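Local coordinates for uncharacterized protein Atu1872 (Agrobacterium tumefaciens, PDB 2QNT), which is of unknown function but belongs to the glyoxalase/bleomycin resistance protein/dioxygenase family, whose members commonly form pockets for small molecules or metals, at residues A[78-83]-A[120-125]; A[98-103]-A[111-116]. One frame throughout, in Å; residues are numbered along the deposited sequence. Where two conformers were deposited one is given.

Overall arrangement
Both contacts lie in one mixed four-stranded sheet, ordered 76-82, 121-126, 110-115, 98-104, with helix 85-92 between its first two strands in sequence. This is the beta-alpha-beta-beta-beta module of the glyoxalase fold. Contact 1 joins the first and last strands of the module in parallel, while contact 2 is the antiparallel hairpin nested within the chain segment that contact 1 closes; their centres are about 9 Å apart. Strands 121-126 and 110-115 are neighbours, and E123 OE1 reaches R113 NE at 2.8 Å in a salt bridge. E123 OE1 and R113 NH2 also hydrogen-bond O8 of a bound buffer molecule (HEPES), probably from crystallisation, which is consistent with a ligand pocket here.

Contact 1 of 2, residues A[78-83]-A[120-125]; sequences LYFEHA and HAIEVG
The carbonyl oxygen of G125 is approached by two groups of the opposite strand: H82 N donates to it at 2.9 Å, and E81 CA comes to 3.1 Å in a CA-H...O contact. The ladder is parallel and pairs L78 with I122, Y79 with E123, F80 with V124 and E81 with G125. L78 O, too, accepts both a hydrogen bond from E123 N and a CA-H...O contact from I122.

On the Y79 and E123 face, CG of the glutamate is anti to the backbone N (chi1 175°) and the chain runs on extended, so that OE2 lies at the edge of the tyrosine ring, 3.3 Å from CE1. Ring and carboxylate planes stand 78° apart. The other carboxylate oxygen, OE1, turns to R113 of strand 110-115 and to the bound buffer molecule. Y79 OH donates to E81 OE2 at 2.6 Å, on the anti side of that carboxylate, and is also hydrogen-bonded to Q109 NE2, so two side chains hold the hydroxyl.

L78, F80, I122 and V124 pack on the other face. I122 CG2 lies 3.8 Å from F80 CD2, and V124 CG2 comes to 4.2 Å from F80 CB. Helix 19-29 covers L78 and I122 through Y26, while strand 110-115 flanks 121-126. Beyond strand 76-82, an antiparallel strand of the second subunit continues the sheet, and F9 of that subunit meets F80 edge-to-face.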
ATOM      1  N   LEU A  78       3.442  -4.064  -3.945  1.00  9.24           N
ATOM      2  CA  LEU A  78       4.108  -3.715  -2.677  1.00  9.16           C
ATOM      3  C   LEU A  78       5.617  -3.761  -2.882  1.00  9.68           C
ATOM      4  O   LEU A  78       6.164  -4.840  -3.161  1.00 10.32           O
ATOM      5  CB  LEU A  78       3.670  -4.665  -1.575  1.00  9.84           C
ATOM      6  CG  LEU A  78       2.173  -4.647  -1.317  1.00  9.58           C
ATOM      7  CD1 LEU A  78       1.734  -5.847  -0.457  1.00 12.52           C
ATOM      8  CD2 LEU A  78       1.749  -3.327  -0.704  1.00 11.80           C
ATOM      9  N   TYR A  79       6.289  -2.617  -2.765  1.00  9.50           N
ATOM     10  CA  TYR A  79       7.674  -2.457  -3.174  1.00 10.00           C
ATOM     11  C   TYR A  79       8.563  -2.326  -1.943  1.00  9.29           C
ATOM     12  O   TYR A  79       8.434  -1.391  -1.146  1.00  9.63           O
ATOM     13  CB  TYR A  79       7.806  -1.237  -4.123  1.00  9.77           C
ATOM     14  CG  TYR A  79       9.235  -0.908  -4.461  1.00  9.94           C
ATOM     15  CD1 TYR A  79      10.011  -1.746  -5.227  1.00 11.04           C
ATOM     16  CD2 TYR A  79       9.816   0.239  -3.994  1.00 10.42           C
ATOM     17  CE1 TYR A  79      11.328  -1.477  -5.479  1.00 11.40           C
ATOM     18  CE2 TYR A  79      11.156   0.542  -4.262  1.00 10.90           C
ATOM     19  CZ  TYR A  79      11.892  -0.334  -4.989  1.00  9.72           C
ATOM     20  OH  TYR A  79      13.228  -0.093  -5.307  1.00 11.23           O
ATOM     21  N   PHE A  80       9.502  -3.265  -1.848  1.00  9.61           N
ATOM     22  CA  PHE A  80      10.498  -3.380  -0.780  1.00  9.53           C
ATOM     23  C   PHE A  80      11.893  -3.331  -1.385  1.00  9.94           C
ATOM     24  O   PHE A  80      12.099  -3.689  -2.542  1.00 10.69           O
ATOM     25  CB  PHE A  80      10.401  -4.742  -0.054  1.00  9.65           C
ATOM     26  CG  PHE A  80       9.096  -5.010   0.668  1.00  9.72           C
ATOM     27  CD1 PHE A  80       9.027  -4.974   2.031  1.00  9.35           C
ATOM     28  CD2 PHE A  80       7.954  -5.414   0.000  1.00 10.11           C
ATOM     29  CE1 PHE A  80       7.862  -5.248   2.740  1.00  9.92           C
ATOM     30  CE2 PHE A  80       6.807  -5.726   0.696  1.00 10.29           C
ATOM     31  CZ  PHE A  80       6.754  -5.637   2.043  1.00  8.95           C
ATOM     32  N   GLU A  81      12.852  -2.913  -0.573  1.00 10.03           N
ATOM     33  CA  GLU A  81      14.273  -2.954  -0.928  1.00  9.93           C
ATOM     34  C   GLU A  81      15.036  -3.721   0.133  1.00 10.11           C
ATOM     35  O   GLU A  81      14.678  -3.722   1.289  1.00 10.98           O
ATOM     36  CB  GLU A  81      14.864  -1.539  -1.076  1.00 10.22           C
ATOM     37  CG  GLU A  81      14.411  -0.831  -2.353  1.00 10.92           C
ATOM     38  CD  GLU A  81      14.865   0.607  -2.506  1.00 11.30           C
ATOM     39  OE1 GLU A  81      15.706   1.053  -1.711  1.00 13.91           O
ATOM     40  OE2 GLU A  81      14.375   1.330  -3.410  1.00 13.18           O
ATOM     41  N   HIS A  82      16.119  -4.348  -0.298  1.00 11.12           N
ATOM     42  CA  HIS A  82      16.997  -5.097   0.588  1.00 12.11           C
ATOM     43  C   HIS A  82      18.427  -4.704   0.273  1.00 12.68           C
ATOM     44  O   HIS A  82      18.807  -4.575  -0.885  1.00 13.24           O
ATOM     45  CB  HIS A  82      16.803  -6.595   0.407  1.00 12.19           C
ATOM     46  CG  HIS A  82      17.320  -7.444   1.526  1.00 13.21           C
ATOM     47  ND1 HIS A  82      18.665  -7.690   1.722  1.00 14.75           N
ATOM     48  CD2 HIS A  82      16.665  -8.153   2.478  1.00 14.88           C
ATOM     49  CE1 HIS A  82      18.807  -8.502   2.756  1.00 14.82           C
ATOM     50  NE2 HIS A  82      17.610  -8.789   3.239  1.00 16.26           N
ATOM     51  N   ALA A  83      19.219  -4.596   1.326  1.00 13.95           N
ATOM     52  CA  ALA A  83      20.631  -4.297   1.208  1.00 14.20           C
ATOM     53  C   ALA A  83      21.451  -5.297   0.397  1.00 13.93           C
ATOM     54  O   ALA A  83      22.496  -4.947  -0.178  1.00 16.20           O
ATOM     55  CB  ALA A  83      21.240  -4.159   2.619  1.00 14.93           C
ATOM     56  N   HIS A 120      -1.127 -11.101  -3.202  1.00  8.35           N
ATOM     57  CA  HIS A 120      -0.723  -9.729  -3.460  1.00  8.50           C
ATOM     58  C   HIS A 120       0.654  -9.744  -4.115  1.00  8.95           C
ATOM     59  O   HIS A 120       1.487 -10.598  -3.770  1.00  9.21           O
ATOM     60  CB  HIS A 120      -0.645  -8.896  -2.164  1.00  8.95           C
ATOM     61  CG  HIS A 120      -1.954  -8.722  -1.476  1.00  8.75           C
ATOM     62  ND1 HIS A 120      -3.021  -8.051  -2.052  1.00  9.94           N
ATOM     63  CD2 HIS A 120      -2.367  -9.118  -0.249  1.00  8.80           C
ATOM     64  CE1 HIS A 120      -4.019  -8.035  -1.188  1.00  8.81           C
ATOM     65  NE2 HIS A 120      -3.650  -8.677  -0.087  1.00  8.11           N
ATOM     66  N   ALA A 121       0.931  -8.824  -5.034  1.00  8.43           N
ATOM     67  CA  ALA A 121       2.179  -8.776  -5.758  1.00  8.88           C
ATOM     68  C   ALA A 121       3.204  -7.998  -4.959  1.00  8.57           C
ATOM     69  O   ALA A 121       2.946  -6.860  -4.518  1.00  9.00           O
ATOM     70  CB  ALA A 121       1.960  -8.156  -7.142  1.00 10.25           C
ATOM     71  N   ILE A 122       4.373  -8.613  -4.780  0.50  8.89           N
ATOM     72  CA  ILE A 122       5.508  -8.032  -4.069  0.50  9.10           C
ATOM     73  C   ILE A 122       6.749  -7.960  -4.937  0.50  9.24           C
ATOM     74  O   ILE A 122       7.077  -8.903  -5.661  0.50  8.82           O
ATOM     75  CB  ILE A 122       5.905  -8.874  -2.839  0.50  8.86           C
ATOM     76  CG1 ILE A 122       4.824  -8.803  -1.765  0.50  9.87           C
ATOM     77  CG2 ILE A 122       7.235  -8.388  -2.260  0.50  9.28           C
ATOM     78  CD1 ILE A 122       4.987  -9.846  -0.697  0.50  9.89           C
ATOM     79  N   GLU A 123       7.458  -6.848  -4.811  1.00  8.85           N
ATOM     80  CA  GLU A 123       8.777  -6.689  -5.427  1.00  8.76           C
ATOM     81  C   GLU A 123       9.783  -6.457  -4.339  1.00  8.58           C
ATOM     82  O   GLU A 123       9.537  -5.672  -3.431  1.00  9.30           O
ATOM     83  CB  GLU A 123       8.756  -5.490  -6.385  1.00  8.61           C
ATOM     84  CG  GLU A 123      10.128  -5.186  -6.981  1.00  8.58           C
ATOM     85  CD  GLU A 123      10.124  -4.085  -7.983  1.00  9.25           C
ATOM     86  OE1 GLU A 123       9.076  -3.831  -8.604  1.00  9.42           O
ATOM     87  OE2 GLU A 123      11.206  -3.465  -8.097  1.00 10.69           O
ATOM     88  N   VAL A 124      10.926  -7.148  -4.466  1.00  8.98           N
ATOM     89  CA  VAL A 124      12.102  -6.885  -3.650  1.00  8.41           C
ATOM     90  C   VAL A 124      13.208  -6.486  -4.596  1.00  9.21           C
ATOM     91  O   VAL A 124      13.643  -7.282  -5.422  1.00  9.50           O
ATOM     92  CB  VAL A 124      12.487  -8.083  -2.777  1.00  8.19           C
ATOM     93  CG1 VAL A 124      13.818  -7.837  -2.061  1.00  9.31           C
ATOM     94  CG2 VAL A 124      11.385  -8.441  -1.791  1.00  9.28           C
ATOM     95  N   GLY A 125      13.701  -5.273  -4.429  1.00  8.87           N
ATOM     96  CA  GLY A 125      14.780  -4.744  -5.242  1.00  9.41           C
ATOM     97  C   GLY A 125      16.001  -4.418  -4.444  1.00  9.65           C
ATOM     98  O   GLY A 125      15.941  -4.172  -3.221  1.00 10.26           O
TER

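Contact 2 of 2, residues A[98-103]-A[111-116]; sequences LIHPLE and VFRFYD
I99 lays its CG1 over one face of the Y115 ring, 3.9 Å from the centroid and displaced toward the rim, in a CH-pi contact. The two side chains cross at about a right angle, with CG1 nearest to CZ and CE2. Beyond them, Y115 OH is hydrogen-bonded to W61 of the second subunit.

On the L98 side of the hairpin, the leucine branch CD2 fits into the notch between two phenylalanines, 4.1 Å from both F112 CD1 and F114 CB. L102 CD1 lies against the V111 backbone, 3.6 Å from V111 C, and approaches the other ortho carbon of the F112 ring, CD2 of F112, so two leucine methyls bracket that ring obliquely. F89 of helix 85-92 meets the same ring edge-to-face.

Strands 98-104 and 110-115 form an antiparallel hairpin in which the former is the outermost strand of the sheet within the chain. Two beta bulges interrupt the pairing. At the first, I99 N and H100 N both point to R113 O; the bond from I99 is 2.8 Å, that from H100 weak.

With CG of H100 between its backbone N and carbonyl carbon (chi1 63°) and so directed toward strand 110-115, the imidazole lies against the R113 side chain, H100 NE2 3.3 Å from R113 CG. Its ND1 donates in the ring plane to a lone pair of P101 O at 2.8 Å. This fixes the ring and leaves NE2 to accept from R113 NH1, also 2.8 Å away but bent to 136° and tilted 22° from the imidazole plane; Q105 OE1 also accepts from NH1. V111 CG2 lies over one face of the guanidinium, 3.7 Å above its centre, and touches H100 CE1.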
ATOM      1  N   LEU A  98       7.186 -17.354  -7.368  1.00 12.28           N
ATOM      2  CA  LEU A  98       7.781 -16.262  -8.114  1.00 12.42           C
ATOM      3  C   LEU A  98       6.914 -15.864  -9.291  1.00 12.61           C
ATOM      4  O   LEU A  98       6.330 -16.695  -9.973  1.00 13.22           O
ATOM      5  CB  LEU A  98       9.185 -16.615  -8.664  1.00 13.56           C
ATOM      6  CG  LEU A  98      10.299 -16.817  -7.643  1.00 12.63           C
ATOM      7  CD1 LEU A  98      11.571 -17.405  -8.322  1.00 12.58           C
ATOM      8  CD2 LEU A  98      10.640 -15.555  -6.923  1.00 14.02           C
ATOM      9  N   ILE A  99       6.894 -14.571  -9.569  1.00 11.04           N
ATOM     10  CA  ILE A  99       6.475 -14.028 -10.845  1.00 11.62           C
ATOM     11  C   ILE A  99       7.643 -14.104 -11.815  1.00 11.85           C
ATOM     12  O   ILE A  99       7.481 -14.556 -12.930  1.00 13.01           O
ATOM     13  CB  ILE A  99       5.918 -12.599 -10.673  1.00 11.74           C
ATOM     14  CG1 ILE A  99       4.615 -12.622  -9.829  1.00 10.88           C
ATOM     15  CG2 ILE A  99       5.702 -11.973 -12.041  1.00 12.37           C
ATOM     16  CD1 ILE A  99       4.179 -11.261  -9.345  1.00 11.10           C
ATOM     17  N   HIS A 100       8.840 -13.721 -11.353  1.00 12.00           N
ATOM     18  CA  HIS A 100      10.057 -13.866 -12.143  1.00 11.53           C
ATOM     19  C   HIS A 100      11.230 -13.823 -11.156  1.00 11.50           C
ATOM     20  O   HIS A 100      11.099 -13.313 -10.021  1.00 12.53           O
ATOM     21  CB  HIS A 100      10.194 -12.771 -13.230  1.00 11.33           C
ATOM     22  CG  HIS A 100      10.309 -11.369 -12.708  1.00 11.47           C
ATOM     23  ND1 HIS A 100      11.472 -10.867 -12.146  1.00 11.37           N
ATOM     24  CD2 HIS A 100       9.412 -10.356 -12.696  1.00 11.53           C
ATOM     25  CE1 HIS A 100      11.261  -9.603 -11.784  1.00 11.10           C
ATOM     26  NE2 HIS A 100      10.016  -9.283 -12.099  1.00 12.60           N
ATOM     27  N   PRO A 101      12.391 -14.336 -11.599  1.00 12.17           N
ATOM     28  CA  PRO A 101      13.584 -14.369 -10.744  1.00 12.38           C
ATOM     29  C   PRO A 101      14.284 -13.031 -10.687  1.00 13.02           C
ATOM     30  O   PRO A 101      13.817 -12.037 -11.243  1.00 13.42           O
ATOM     31  CB  PRO A 101      14.442 -15.476 -11.363  1.00 14.12           C
ATOM     32  CG  PRO A 101      14.011 -15.569 -12.745  1.00 12.99           C
ATOM     33  CD  PRO A 101      12.603 -15.041 -12.869  1.00 12.36           C
ATOM     34  N   LEU A 102      15.427 -13.010 -10.025  1.00 11.93           N
ATOM     35  CA  LEU A 102      16.177 -11.804  -9.832  1.00 12.69           C
ATOM     36  C   LEU A 102      16.766 -11.372 -11.161  1.00 13.66           C
ATOM     37  O   LEU A 102      17.646 -12.065 -11.703  1.00 14.58           O
ATOM     38  CB  LEU A 102      17.236 -12.071  -8.732  1.00 13.43           C
ATOM     39  CG  LEU A 102      18.157 -10.928  -8.323  1.00 12.82           C
ATOM     40  CD1 LEU A 102      17.401  -9.711  -7.914  1.00 13.22           C
ATOM     41  CD2 LEU A 102      19.013 -11.450  -7.177  1.00 13.52           C
ATOM     42  N   GLU A 103      16.288 -10.247 -11.686  1.00 12.98           N
ATOM     43  CA  GLU A 103      16.564  -9.781 -13.073  1.00 14.99           C
ATOM     44  C   GLU A 103      16.789  -8.295 -13.092  1.00 13.77           C
ATOM     45  O   GLU A 103      16.056  -7.563 -12.460  1.00 13.83           O
ATOM     46  CB  GLU A 103      15.322 -10.073 -13.973  1.00 15.89           C
ATOM     47  CG  GLU A 103      15.084 -11.567 -14.169  1.00 18.80           C
ATOM     48  CD  GLU A 103      13.826 -11.945 -14.981  1.00 18.95           C
ATOM     49  OE1 GLU A 103      12.961 -11.106 -15.267  1.00 20.97           O
ATOM     50  OE2 GLU A 103      13.724 -13.127 -15.371  1.00 25.88           O
ATOM     51  N   VAL A 111      15.832  -6.710  -9.442  1.00  9.22           N
ATOM     52  CA  VAL A 111      14.704  -6.999  -8.574  1.00  9.17           C
ATOM     53  C   VAL A 111      14.146  -8.368  -8.841  1.00  8.81           C
ATOM     54  O   VAL A 111      14.314  -8.916  -9.915  1.00  8.46           O
ATOM     55  CB  VAL A 111      13.549  -5.939  -8.724  1.00  9.23           C
ATOM     56  CG1 VAL A 111      14.128  -4.523  -8.872  1.00 10.00           C
ATOM     57  CG2 VAL A 111      12.612  -6.251  -9.867  1.00  9.54           C
ATOM     58  N   PHE A 112      13.416  -8.922  -7.870  1.00  8.55           N
ATOM     59  CA  PHE A 112      12.567 -10.078  -8.125  1.00  8.70           C
ATOM     60  C   PHE A 112      11.171  -9.787  -7.636  1.00  8.38           C
ATOM     61  O   PHE A 112      10.962  -8.902  -6.824  1.00  9.41           O
ATOM     62  CB  PHE A 112      13.145 -11.382  -7.542  1.00  8.49           C
ATOM     63  CG  PHE A 112      13.282 -11.454  -6.037  1.00  8.65           C
ATOM     64  CD1 PHE A 112      12.459 -12.303  -5.294  1.00 10.33           C
ATOM     65  CD2 PHE A 112      14.302 -10.806  -5.386  1.00  9.98           C
ATOM     66  CE1 PHE A 112      12.635 -12.458  -3.926  1.00  9.84           C
ATOM     67  CE2 PHE A 112      14.477 -10.974  -4.012  1.00 10.14           C
ATOM     68  CZ  PHE A 112      13.630 -11.788  -3.299  1.00  9.49           C
ATOM     69  N   ARG A 113      10.193 -10.516  -8.171  1.00  8.48           N
ATOM     70  CA  ARG A 113       8.781 -10.253  -7.873  1.00  8.66           C
ATOM     71  C   ARG A 113       8.078 -11.587  -7.638  1.00  9.27           C
ATOM     72  O   ARG A 113       8.439 -12.611  -8.238  1.00  8.61           O
ATOM     73  CB  ARG A 113       8.124  -9.477  -8.994  1.00  9.46           C
ATOM     74  CG  ARG A 113       8.776  -8.116  -9.243  1.00  9.15           C
ATOM     75  CD  ARG A 113       7.985  -7.242 -10.200  1.00  9.60           C
ATOM     76  NE  ARG A 113       8.606  -5.931 -10.441  1.00  8.20           N
ATOM     77  CZ  ARG A 113       9.316  -5.617 -11.517  1.00  8.14           C
ATOM     78  NH1 ARG A 113       9.566  -6.500 -12.484  1.00  8.20           N
ATOM     79  NH2 ARG A 113       9.794  -4.391 -11.684  1.00  9.24           N
ATOM     80  N   PHE A 114       7.097 -11.586  -6.739  1.00  9.23           N
ATOM     81  CA  PHE A 114       6.482 -12.807  -6.262  1.00  9.35           C
ATOM     82  C   PHE A 114       5.182 -12.494  -5.586  1.00  9.42           C
ATOM     83  O   PHE A 114       4.838 -11.341  -5.368  1.00  9.99           O
ATOM     84  CB  PHE A 114       7.417 -13.565  -5.318  1.00  9.38           C
ATOM     85  CG  PHE A 114       7.902 -12.760  -4.149  1.00  9.54           C
ATOM     86  CD1 PHE A 114       7.269 -12.843  -2.917  1.00  9.83           C
ATOM     87  CD2 PHE A 114       9.013 -11.958  -4.250  1.00 10.08           C
ATOM     88  CE1 PHE A 114       7.714 -12.119  -1.846  1.00 10.50           C
ATOM     89  CE2 PHE A 114       9.456 -11.230  -3.157  1.00 10.66           C
ATOM     90  CZ  PHE A 114       8.792 -11.327  -1.954  1.00 10.88           C
ATOM     91  N   TYR A 115       4.458 -13.533  -5.209  1.00  9.60           N
ATOM     92  CA  TYR A 115       3.179 -13.377  -4.524  1.00  9.40           C
ATOM     93  C   TYR A 115       3.308 -13.626  -3.035  1.00  8.94           C
ATOM     94  O   TYR A 115       4.072 -14.503  -2.611  1.00 10.22           O
ATOM     95  CB  TYR A 115       2.161 -14.377  -5.059  1.00 10.08           C
ATOM     96  CG  TYR A 115       1.832 -14.182  -6.510  1.00  9.79           C
ATOM     97  CD1 TYR A 115       1.125 -13.073  -6.949  1.00 10.36           C
ATOM     98  CD2 TYR A 115       2.286 -15.076  -7.460  1.00  9.56           C
ATOM     99  CE1 TYR A 115       0.832 -12.898  -8.306  1.00 11.05           C
ATOM    100  CE2 TYR A 115       2.017 -14.906  -8.797  1.00 11.01           C
ATOM    101  CZ  TYR A 115       1.286 -13.811  -9.216  1.00 10.41           C
ATOM    102  OH  TYR A 115       1.012 -13.637 -10.558  1.00 11.19           O
ATOM    103  N   ASP A 116       2.551 -12.879  -2.247  1.00  8.47           N
ATOM    104  CA  ASP A 116       2.348 -13.229  -0.839  1.00  8.12           C
ATOM    105  C   ASP A 116       1.298 -14.332  -0.717  1.00  8.55           C
ATOM    106  O   ASP A 116       0.751 -14.769  -1.725  1.00  9.47           O
ATOM    107  CB  ASP A 116       2.129 -11.982   0.014  1.00  8.85           C
ATOM    108  CG  ASP A 116       0.717 -11.535   0.119  1.00  9.38           C
ATOM    109  OD1 ASP A 116      -0.183 -12.062  -0.575  1.00  9.42           O
ATOM    110  OD2 ASP A 116       0.447 -10.636   0.968  1.00  9.69           O
TER